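Side-chain contacts in tryptophan halogenase superfamily (Brevundimonas sp. BAL3, PDB 6FRL), which is a flavin-dependent halogenase that prefers bromination over chlorination: residues B[29-34]-B[39-44]; B[251-256]-B[277-282]; B[289-294]-B[304-309]. All blocks are in the same frame, centred on the assembly; numbering follows the deposited sequence.

How the contacts relate
Following the chain from the N terminus, contact 1 closes the short turn between helix 20-33 and strand 40-45, within a beta-alpha-beta unit. Contact 2 comes much later: it closes the 20 residues that include strand 268-273 and brings strands 250-257 and 276-282 together across the sheet. Contact 3 then closes nine residues, seating helix 300-307 on strand 286-293. The three loops follow in series, none enclosing or crossing another. Contacts 2 and 3 meet, because strand 286-293 lies between the two strands of contact 2, with W277 and W279 probably hydrogen-bonded to V292 and G290. Contact 1 belongs to a different sheet, its centre about 33 Å from that of contact 2.

Contact 1. Residues B[29-34]-B[39-44]; sequences ALVQHF and LKITVV
The ring of F34 receives a CH-pi contact from L39. Methyl CD2 of L39 stands over one face, 3.8 Å from the centroid of the F34 ring and 28° off its normal, displaced toward CG and CD2 of F34. L39 reaches that face because its CG is anti to the backbone N (chi1 -177°), which carries the isobutyl group across to the ring. H33 ND1 lies over the opposite face, near the rim, while F369 meets the same ring at an inclination of about 55° and P466 of the second subunit packs against F34. An alanine in place of F34 is likely to leave the L39 methyl without its aromatic surface and open a gap where the helix ends.

The remaining contacts converge on one methyl, I41 CD1. It makes apolar contacts with L30 CB at 3.9 Å and V31 CG2 at 4.0 Å, and it also rests on the helix backbone, 3.8 Å from V31 N. The I41 side chain, extended at chi2, carries CD1 out to the helix, where it crosses V31 obliquely.

Together these residues join the helix and second strand of a beta-alpha-beta unit, consistent with the Rossmann-type flavin-binding fold. No hydrogen bond spans the two segments, so their attachment here rests on apolar burial and shape, while strand 40-45 spends its backbone polar groups on its neighbours in the sheet.

Contact 2. Residues B[251-256]-B[277-282]; sequences AYAVQS and WQWGIP
W279 and A253 meet across a mixed beta-sheet in which their strands are next-nearest neighbours: strand 286-293 runs between 276-282 and 250-257, antiparallel to both. The contact therefore depends on the indole, which spans the intervening strand. CG of W279 sits between the backbone N and the carbonyl carbon (chi1 83°), the crowded position, and this turns the ring system along the sheet surface, its six-membered ring leading toward strand 250-257.

On the way the indole lies with a face over the backbone of G290, whose CA is 3.6 Å from W279 CD2. With W279 and G290 paired on adjacent antiparallel strands, this matches the arrangement called aromatic rescue of glycine, in which an aromatic ring covers a cross-strand glycine. The lack of a side chain at G290 is what lets the ring come so close. V292, two residues further on, packs against W279 as well.

The far rim of the indole meets A253 obliquely. The A253 methyl approaches CZ2, with CB to W279 CZ2 at 3.6 Å, and this is the apolar side-chain contact that joins the two segments. Y252 contributes through its backbone, because its CB points away from strand 276-282; the phenol packs on the other side of the sheet, against helix 300-307 through D300, A303, L304 and L307. No hydrogen bond links the segments. At the leading corner of the indole, W279 CH2 is 3.8 Å from both the A253 CB methyl and the Y252 carbonyl O.

Contact 3. Residues B[289-294]-B[304-309]; sequences NGLVFS and LAELMP
Beside the point where L307 packs on G290 and L291, the amide nitrogen ND2 of N289 is gripped twice, by the carbonyl O of V254 and by S256 OG on the neighbouring strand. Its other end is held too, since N289 OD1 accepts a hydrogen bond from L312 N. The buried carboxamide is thus fixed at both ends, and it ties strand 286-293 to strand 250-257 and to the chain that follows the helix.

Next to it L307 delivers the main packing. Its CD1 methyl drops onto the peptide that follows G290, 3.5 Å from G290 C and 3.7 Å from G290 O. The other branch lies alongside L291, with L307 CD2 to L291 CB at 4.1 Å. CG of L307 anti to the backbone N (chi1 -179°) sends both methyls from the helix down to the strand. Without a side chain, G290 has its backbone packed on both faces, the L307 methyl being on the one opposite the W279 indole.

The arrangement is a helix laid on the face of a mixed beta-sheet: helix 300-307 covers strands 286-293 and 250-257, and L307 also touches Y252 of the latter.

L291 rises from the strand toward the helix and meets E306 at about a right angle. The methyl CD2 of L291 comes nearest the carboxylate, 4.0 Å from E306 OE1, and no polar bond crosses there. The acid finds its polar partner through the other oxygen, E306 OE2, which hydrogen-bonds to S274 OG. The E306 chain, extended beyond CG (chi2 -159°), carries the carboxylate past the L291 methyl, while the backbone O of the same residue is hydrogen-bonded to H310 ND1.

Contact 1. Residues B[29-34]-B[39-44]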
loop_
_atom_site.group_PDB
_atom_site.type_symbol
_atom_site.label_atom_id
_atom_site.label_comp_id
_atom_site.label_asym_id
_atom_site.label_seq_id
_atom_site.Cartn_x
_atom_site.Cartn_y
_atom_site.Cartn_z
ATOM N N ALA B 29 -9.685 13.054 20.242
ATOM C CA ALA B 29 -8.502 12.367 19.694
ATOM C C ALA B 29 -7.210 13.047 20.151
ATOM O O ALA B 29 -6.302 12.366 20.601
ATOM C CB ALA B 29 -8.559 12.316 18.174
ATOM N N LEU B 30 -7.156 14.388 20.072
ATOM C CA LEU B 30 -5.980 15.135 20.524
ATOM C C LEU B 30 -5.809 15.118 22.065
ATOM O O LEU B 30 -4.672 15.059 22.566
ATOM C CB LEU B 30 -6.009 16.574 19.981
ATOM C CG LEU B 30 -5.961 16.716 18.460
ATOM C CD1 LEU B 30 -5.936 18.179 18.039
ATOM C CD2 LEU B 30 -4.756 15.962 17.879
ATOM N N VAL B 31 -6.916 15.147 22.810
ATOM C CA VAL B 31 -6.853 14.981 24.272
ATOM C C VAL B 31 -6.167 13.663 24.644
ATOM O O VAL B 31 -5.214 13.673 25.412
ATOM C CB VAL B 31 -8.258 15.162 24.936
ATOM C CG1 VAL B 31 -8.368 14.497 26.300
ATOM C CG2 VAL B 31 -8.583 16.654 25.081
ATOM N N GLN B 32 -6.599 12.544 24.061
ATOM C CA GLN B 32 -5.975 11.233 24.369
ATOM C C GLN B 32 -4.494 11.163 23.948
ATOM O O GLN B 32 -3.668 10.628 24.652
ATOM C CB GLN B 32 -6.713 10.079 23.669
ATOM C CG GLN B 32 -6.066 8.693 23.843
ATOM C CD GLN B 32 -6.482 8.012 25.107
ATOM O OE1 GLN B 32 -6.506 8.622 26.188
ATOM N NE2 GLN B 32 -6.837 6.730 24.998
ATOM N N HIS B 33 -4.207 11.663 22.758
ATOM C CA HIS B 33 -2.886 11.533 22.172
ATOM C C HIS B 33 -1.835 12.391 22.899
ATOM O O HIS B 33 -0.705 12.006 22.994
ATOM C CB HIS B 33 -2.983 11.925 20.713
ATOM C CG HIS B 33 -1.767 11.623 19.917
ATOM N ND1 HIS B 33 -1.077 12.587 19.197
ATOM C CD2 HIS B 33 -1.151 10.450 19.672
ATOM C CE1 HIS B 33 -0.082 12.009 18.550
ATOM N NE2 HIS B 33 -0.101 10.715 18.829
ATOM N N PHE B 34 -2.242 13.558 23.392
ATOM C CA PHE B 34 -1.388 14.479 24.127
ATOM C C PHE B 34 -1.853 14.602 25.602
ATOM O O PHE B 34 -1.742 15.699 26.190
ATOM C CB PHE B 34 -1.473 15.884 23.478
ATOM C CG PHE B 34 -0.851 15.996 22.114
ATOM C CD1 PHE B 34 0.528 15.999 21.970
ATOM C CD2 PHE B 34 -1.633 16.180 20.977
ATOM C CE1 PHE B 34 1.118 16.151 20.710
ATOM C CE2 PHE B 34 -1.044 16.305 19.710
ATOM C CZ PHE B 34 0.329 16.273 19.573
ATOM N N LEU B 39 -0.170 20.869 26.645
ATOM C CA LEU B 39 -0.800 21.314 25.415
ATOM C C LEU B 39 -2.192 21.753 25.797
ATOM O O LEU B 39 -2.978 20.932 26.292
ATOM C CB LEU B 39 -0.865 20.199 24.364
ATOM C CG LEU B 39 -1.464 20.594 22.997
ATOM C CD1 LEU B 39 -0.538 21.546 22.283
ATOM C CD2 LEU B 39 -1.723 19.418 22.084
ATOM N N LYS B 40 -2.488 23.036 25.593
ATOM C CA LYS B 40 -3.829 23.524 25.786
ATOM C C LYS B 40 -4.681 23.187 24.571
ATOM O O LYS B 40 -4.238 23.347 23.445
ATOM C CB LYS B 40 -3.848 25.016 26.127
ATOM C CG LYS B 40 -3.554 25.278 27.599
ATOM C CD LYS B 40 -3.727 26.749 27.956
ATOM C CE LYS B 40 -2.496 27.570 27.547
ATOM N NZ LYS B 40 -2.799 28.984 27.162
ATOM N N ILE B 41 -5.877 22.666 24.807
ATOM C CA ILE B 41 -6.823 22.454 23.750
ATOM C C ILE B 41 -8.118 23.126 24.170
ATOM O O ILE B 41 -8.597 22.950 25.302
ATOM C CB ILE B 41 -7.050 20.947 23.481
ATOM C CG1 ILE B 41 -5.722 20.246 23.108
ATOM C CG2 ILE B 41 -8.093 20.751 22.377
ATOM C CD1 ILE B 41 -5.797 18.737 23.164
ATOM N N THR B 42 -8.697 23.865 23.230
ATOM C CA THR B 42 -9.947 24.570 23.434
ATOM C C THR B 42 -10.807 24.462 22.163
ATOM O O THR B 42 -10.297 24.565 21.047
ATOM C CB THR B 42 -9.653 26.052 23.697
ATOM O OG1 THR B 42 -8.714 26.179 24.761
ATOM C CG2 THR B 42 -10.922 26.805 24.028
ATOM N N VAL B 43 -12.106 24.249 22.356
ATOM C CA VAL B 43 -13.114 24.275 21.304
ATOM C C VAL B 43 -13.933 25.569 21.488
ATOM O O VAL B 43 -14.230 25.956 22.613
ATOM C CB VAL B 43 -14.079 23.062 21.409
ATOM C CG1 VAL B 43 -15.267 23.198 20.450
ATOM C CG2 VAL B 43 -13.339 21.761 21.136
ATOM N N VAL B 44 -14.289 26.204 20.379
ATOM C CA VAL B 44 -15.137 27.382 20.336
ATOM C C VAL B 44 -16.348 27.089 19.443
ATOM O O VAL B 44 -16.202 26.924 18.253
ATOM C CB VAL B 44 -14.353 28.595 19.762
ATOM C CG1 VAL B 44 -15.235 29.827 19.701
ATOM C CG2 VAL B 44 -13.105 28.877 20.587
#

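Contact 2. Residues B[251-256]-B[277-282]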
loop_
_atom_site.group_PDB
_atom_site.type_symbol
_atom_site.label_atom_id
_atom_site.label_comp_id
_atom_site.label_asym_id
_atom_site.label_seq_id
_atom_site.Cartn_x
_atom_site.Cartn_y
_atom_site.Cartn_z
ATOM N N ALA B 251 -30.328 18.049 -1.545
ATOM C CA ALA B 251 -30.844 16.961 -0.746
ATOM C C ALA B 251 -31.893 17.396 0.281
ATOM O O ALA B 251 -31.831 18.508 0.813
ATOM C CB ALA B 251 -29.699 16.259 -0.033
ATOM N N TYR B 252 -32.833 16.492 0.564
ATOM C CA TYR B 252 -33.780 16.639 1.651
ATOM C C TYR B 252 -33.524 15.551 2.708
ATOM O O TYR B 252 -33.308 14.389 2.371
ATOM C CB TYR B 252 -35.204 16.499 1.125
ATOM C CG TYR B 252 -35.815 17.768 0.555
ATOM C CD1 TYR B 252 -36.175 18.817 1.381
ATOM C CD2 TYR B 252 -36.096 17.881 -0.806
ATOM C CE1 TYR B 252 -36.766 19.948 0.872
ATOM C CE2 TYR B 252 -36.692 19.008 -1.329
ATOM C CZ TYR B 252 -37.019 20.048 -0.490
ATOM O OH TYR B 252 -37.596 21.204 -1.006
ATOM N N ALA B 253 -33.546 15.920 3.987
ATOM C CA ALA B 253 -33.429 14.935 5.069
ATOM C C ALA B 253 -34.564 15.127 6.056
ATOM O O ALA B 253 -35.027 16.263 6.268
ATOM C CB ALA B 253 -32.094 15.066 5.783
ATOM N N VAL B 254 -34.990 14.027 6.664
ATOM C CA VAL B 254 -36.043 14.057 7.638
ATOM C C VAL B 254 -35.910 12.827 8.550
ATOM O O VAL B 254 -35.735 11.688 8.048
ATOM C CB VAL B 254 -37.433 14.122 6.949
ATOM C CG1 VAL B 254 -37.683 12.910 6.062
ATOM C CG2 VAL B 254 -38.570 14.248 7.966
ATOM N N GLN B 255 -35.962 13.072 9.874
ATOM C CA GLN B 255 -35.980 11.997 10.855
ATOM C C GLN B 255 -37.389 11.416 10.934
ATOM O O GLN B 255 -38.375 12.149 10.859
ATOM C CB GLN B 255 -35.530 12.465 12.260
ATOM C CG GLN B 255 -34.068 12.829 12.424
ATOM C CD GLN B 255 -33.125 11.629 12.373
ATOM O OE1 GLN B 255 -32.479 11.399 11.336
ATOM N NE2 GLN B 255 -33.014 10.879 13.482
ATOM N N SER B 256 -37.461 10.100 11.077
ATOM C CA SER B 256 -38.709 9.387 11.217
ATOM C C SER B 256 -38.726 8.610 12.535
ATOM O O SER B 256 -37.667 8.210 13.056
ATOM C CB SER B 256 -38.923 8.448 10.029
ATOM O OG SER B 256 -38.002 7.377 9.981
ATOM N N TRP B 277 -31.369 9.500 -5.476
ATOM C CA TRP B 277 -31.506 8.325 -4.614
ATOM C C TRP B 277 -31.892 8.650 -3.153
ATOM O O TRP B 277 -31.612 9.717 -2.633
ATOM C CB TRP B 277 -30.196 7.493 -4.678
ATOM C CG TRP B 277 -28.978 8.255 -4.290
ATOM C CD1 TRP B 277 -28.191 9.008 -5.106
ATOM C CD2 TRP B 277 -28.410 8.349 -2.984
ATOM N NE1 TRP B 277 -27.150 9.582 -4.383
ATOM C CE2 TRP B 277 -27.274 9.205 -3.074
ATOM C CE3 TRP B 277 -28.752 7.813 -1.740
ATOM C CZ2 TRP B 277 -26.478 9.515 -1.979
ATOM C CZ3 TRP B 277 -27.956 8.125 -0.648
ATOM C CH2 TRP B 277 -26.833 8.985 -0.776
ATOM N N GLN B 278 -32.525 7.682 -2.507
ATOM C CA GLN B 278 -33.029 7.804 -1.160
ATOM C C GLN B 278 -32.187 6.966 -0.185
ATOM O O GLN B 278 -31.813 5.824 -0.478
ATOM C CB GLN B 278 -34.497 7.343 -1.121
ATOM C CG GLN B 278 -35.164 7.259 0.263
ATOM C CD GLN B 278 -36.575 6.706 0.202
ATOM O OE1 GLN B 278 -37.125 6.479 -0.874
ATOM N NE2 GLN B 278 -37.183 6.504 1.360
ATOM N N TRP B 279 -31.931 7.533 0.992
ATOM C CA TRP B 279 -31.239 6.824 2.049
ATOM C C TRP B 279 -32.189 6.466 3.218
ATOM O O TRP B 279 -33.248 7.098 3.423
ATOM C CB TRP B 279 -30.018 7.638 2.486
ATOM C CG TRP B 279 -30.219 8.758 3.494
ATOM C CD1 TRP B 279 -30.460 8.632 4.853
ATOM C CD2 TRP B 279 -30.071 10.162 3.244
ATOM N NE1 TRP B 279 -30.501 9.872 5.437
ATOM C CE2 TRP B 279 -30.269 10.831 4.481
ATOM C CE3 TRP B 279 -29.801 10.922 2.097
ATOM C CZ2 TRP B 279 -30.209 12.227 4.601
ATOM C CZ3 TRP B 279 -29.739 12.314 2.208
ATOM C CH2 TRP B 279 -29.940 12.953 3.464
ATOM N N GLY B 280 -31.793 5.445 3.963
ATOM C CA GLY B 280 -32.575 4.940 5.069
ATOM C C GLY B 280 -31.669 4.354 6.126
ATOM O O GLY B 280 -31.198 3.241 5.976
ATOM N N ILE B 281 -31.439 5.117 7.191
ATOM C CA ILE B 281 -30.452 4.798 8.197
ATOM C C ILE B 281 -31.179 4.471 9.505
ATOM O O ILE B 281 -31.727 5.355 10.154
ATOM C CB ILE B 281 -29.471 5.973 8.319
ATOM C CG1 ILE B 281 -28.690 6.079 6.980
ATOM C CG2 ILE B 281 -28.553 5.802 9.548
ATOM C CD1 ILE B 281 -27.625 7.157 6.916
ATOM N N PRO B 282 -31.233 3.179 9.867
ATOM C CA PRO B 282 -32.018 2.807 11.026
ATOM C C PRO B 282 -31.272 2.994 12.354
ATOM O O PRO B 282 -30.174 2.467 12.527
ATOM C CB PRO B 282 -32.294 1.333 10.783
ATOM C CG PRO B 282 -31.188 0.847 9.914
ATOM C CD PRO B 282 -30.612 2.012 9.196
#

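Contact 3. Residues B[289-294]-B[304-309]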
loop_
_atom_site.group_PDB
_atom_site.type_symbol
_atom_site.label_atom_id
_atom_site.label_comp_id
_atom_site.label_asym_id
_atom_site.label_seq_id
_atom_site.Cartn_x
_atom_site.Cartn_y
_atom_site.Cartn_z
ATOM N N ASN B 289 -33.742 9.576 7.192
ATOM C CA ASN B 289 -34.240 9.422 5.825
ATOM C C ASN B 289 -33.767 10.601 4.997
ATOM O O ASN B 289 -33.580 11.687 5.527
ATOM C CB ASN B 289 -35.763 9.410 5.751
ATOM C CG ASN B 289 -36.402 8.452 6.718
ATOM O OD1 ASN B 289 -36.914 7.397 6.316
ATOM N ND2 ASN B 289 -36.401 8.823 8.011
ATOM N N GLY B 290 -33.607 10.386 3.692
ATOM C CA GLY B 290 -33.347 11.487 2.767
ATOM C C GLY B 290 -33.395 11.133 1.285
ATOM O O GLY B 290 -33.428 9.975 0.911
ATOM N N LEU B 291 -33.431 12.161 0.457
ATOM C CA LEU B 291 -33.339 12.028 -0.968
ATOM C C LEU B 291 -32.250 12.982 -1.432
ATOM O O LEU B 291 -32.295 14.188 -1.131
ATOM C CB LEU B 291 -34.668 12.384 -1.652
ATOM C CG LEU B 291 -34.775 11.939 -3.127
ATOM C CD1 LEU B 291 -35.399 10.550 -3.215
ATOM C CD2 LEU B 291 -35.556 12.932 -3.990
ATOM N N VAL B 292 -31.272 12.424 -2.148
ATOM C CA VAL B 292 -30.263 13.196 -2.900
ATOM C C VAL B 292 -30.717 13.246 -4.363
ATOM O O VAL B 292 -31.100 12.215 -4.896
ATOM C CB VAL B 292 -28.883 12.491 -2.830
ATOM C CG1 VAL B 292 -27.862 13.169 -3.763
ATOM C CG2 VAL B 292 -28.400 12.433 -1.383
ATOM N N PHE B 293 -30.658 14.403 -5.020
ATOM C CA PHE B 293 -31.216 14.506 -6.381
ATOM C C PHE B 293 -30.688 15.694 -7.195
ATOM O O PHE B 293 -30.036 16.598 -6.657
ATOM C CB PHE B 293 -32.742 14.578 -6.293
ATOM C CG PHE B 293 -33.244 15.814 -5.603
ATOM C CD1 PHE B 293 -33.311 15.876 -4.216
ATOM C CD2 PHE B 293 -33.622 16.933 -6.347
ATOM C CE1 PHE B 293 -33.755 17.028 -3.588
ATOM C CE2 PHE B 293 -34.063 18.093 -5.733
ATOM C CZ PHE B 293 -34.140 18.139 -4.348
ATOM N N SER B 294 -30.993 15.674 -8.500
ATOM C CA SER B 294 -30.665 16.791 -9.445
ATOM C C SER B 294 -31.830 17.786 -9.583
ATOM O O SER B 294 -32.862 17.436 -10.125
ATOM C CB SER B 294 -30.305 16.242 -10.833
ATOM O OG SER B 294 -30.081 17.282 -11.780
ATOM N N LEU B 304 -40.174 15.830 -2.964
ATOM C CA LEU B 304 -40.894 15.435 -1.750
ATOM C C LEU B 304 -41.919 14.333 -2.044
ATOM O O LEU B 304 -42.192 13.489 -1.171
ATOM C CB LEU B 304 -41.556 16.654 -1.104
ATOM C CG LEU B 304 -40.619 17.808 -0.677
ATOM C CD1 LEU B 304 -41.364 18.997 -0.090
ATOM C CD2 LEU B 304 -39.573 17.331 0.313
ATOM N N ALA B 305 -42.457 14.326 -3.273
ATOM C CA ALA B 305 -43.359 13.261 -3.750
ATOM C C ALA B 305 -42.691 11.880 -3.845
ATOM O O ALA B 305 -43.357 10.850 -3.701
ATOM C CB ALA B 305 -43.966 13.644 -5.103
ATOM N N GLU B 306 -41.394 11.858 -4.117
ATOM C CA GLU B 306 -40.624 10.606 -4.088
ATOM C C GLU B 306 -40.251 10.174 -2.643
ATOM O O GLU B 306 -40.360 8.989 -2.296
ATOM C CB GLU B 306 -39.364 10.748 -4.959
ATOM C CG GLU B 306 -39.635 11.159 -6.397
ATOM C CD GLU B 306 -38.518 10.813 -7.353
ATOM O OE1 GLU B 306 -37.354 11.232 -7.125
ATOM O OE2 GLU B 306 -38.822 10.120 -8.346
ATOM N N LEU B 307 -39.848 11.148 -1.820
ATOM C CA LEU B 307 -39.322 10.891 -0.483
ATOM C C LEU B 307 -40.410 10.545 0.522
ATOM O O LEU B 307 -40.387 9.472 1.134
ATOM C CB LEU B 307 -38.534 12.120 0.001
ATOM C CG LEU B 307 -37.812 12.215 1.360
ATOM C CD1 LEU B 307 -36.843 11.073 1.673
ATOM C CD2 LEU B 307 -37.105 13.552 1.426
ATOM N N MET B 308 -41.394 11.436 0.654
ATOM C CA MET B 308 -42.327 11.423 1.813
ATOM C C MET B 308 -43.300 10.242 1.893
ATOM O O MET B 308 -43.665 9.862 2.997
ATOM C CB MET B 308 -43.056 12.760 1.930
ATOM C CG MET B 308 -42.109 13.954 2.201
ATOM S SD MET B 308 -41.088 13.884 3.716
ATOM C CE MET B 308 -42.378 13.685 4.931
ATOM N N PRO B 309 -43.692 9.637 0.754
ATOM C CA PRO B 309 -44.489 8.383 0.854
ATOM C C PRO B 309 -43.728 7.106 1.199
ATOM O O PRO B 309 -44.364 6.065 1.338
ATOM C CB PRO B 309 -45.096 8.214 -0.558
ATOM C CG PRO B 309 -44.840 9.490 -1.281
ATOM C CD PRO B 309 -43.668 10.167 -0.624
#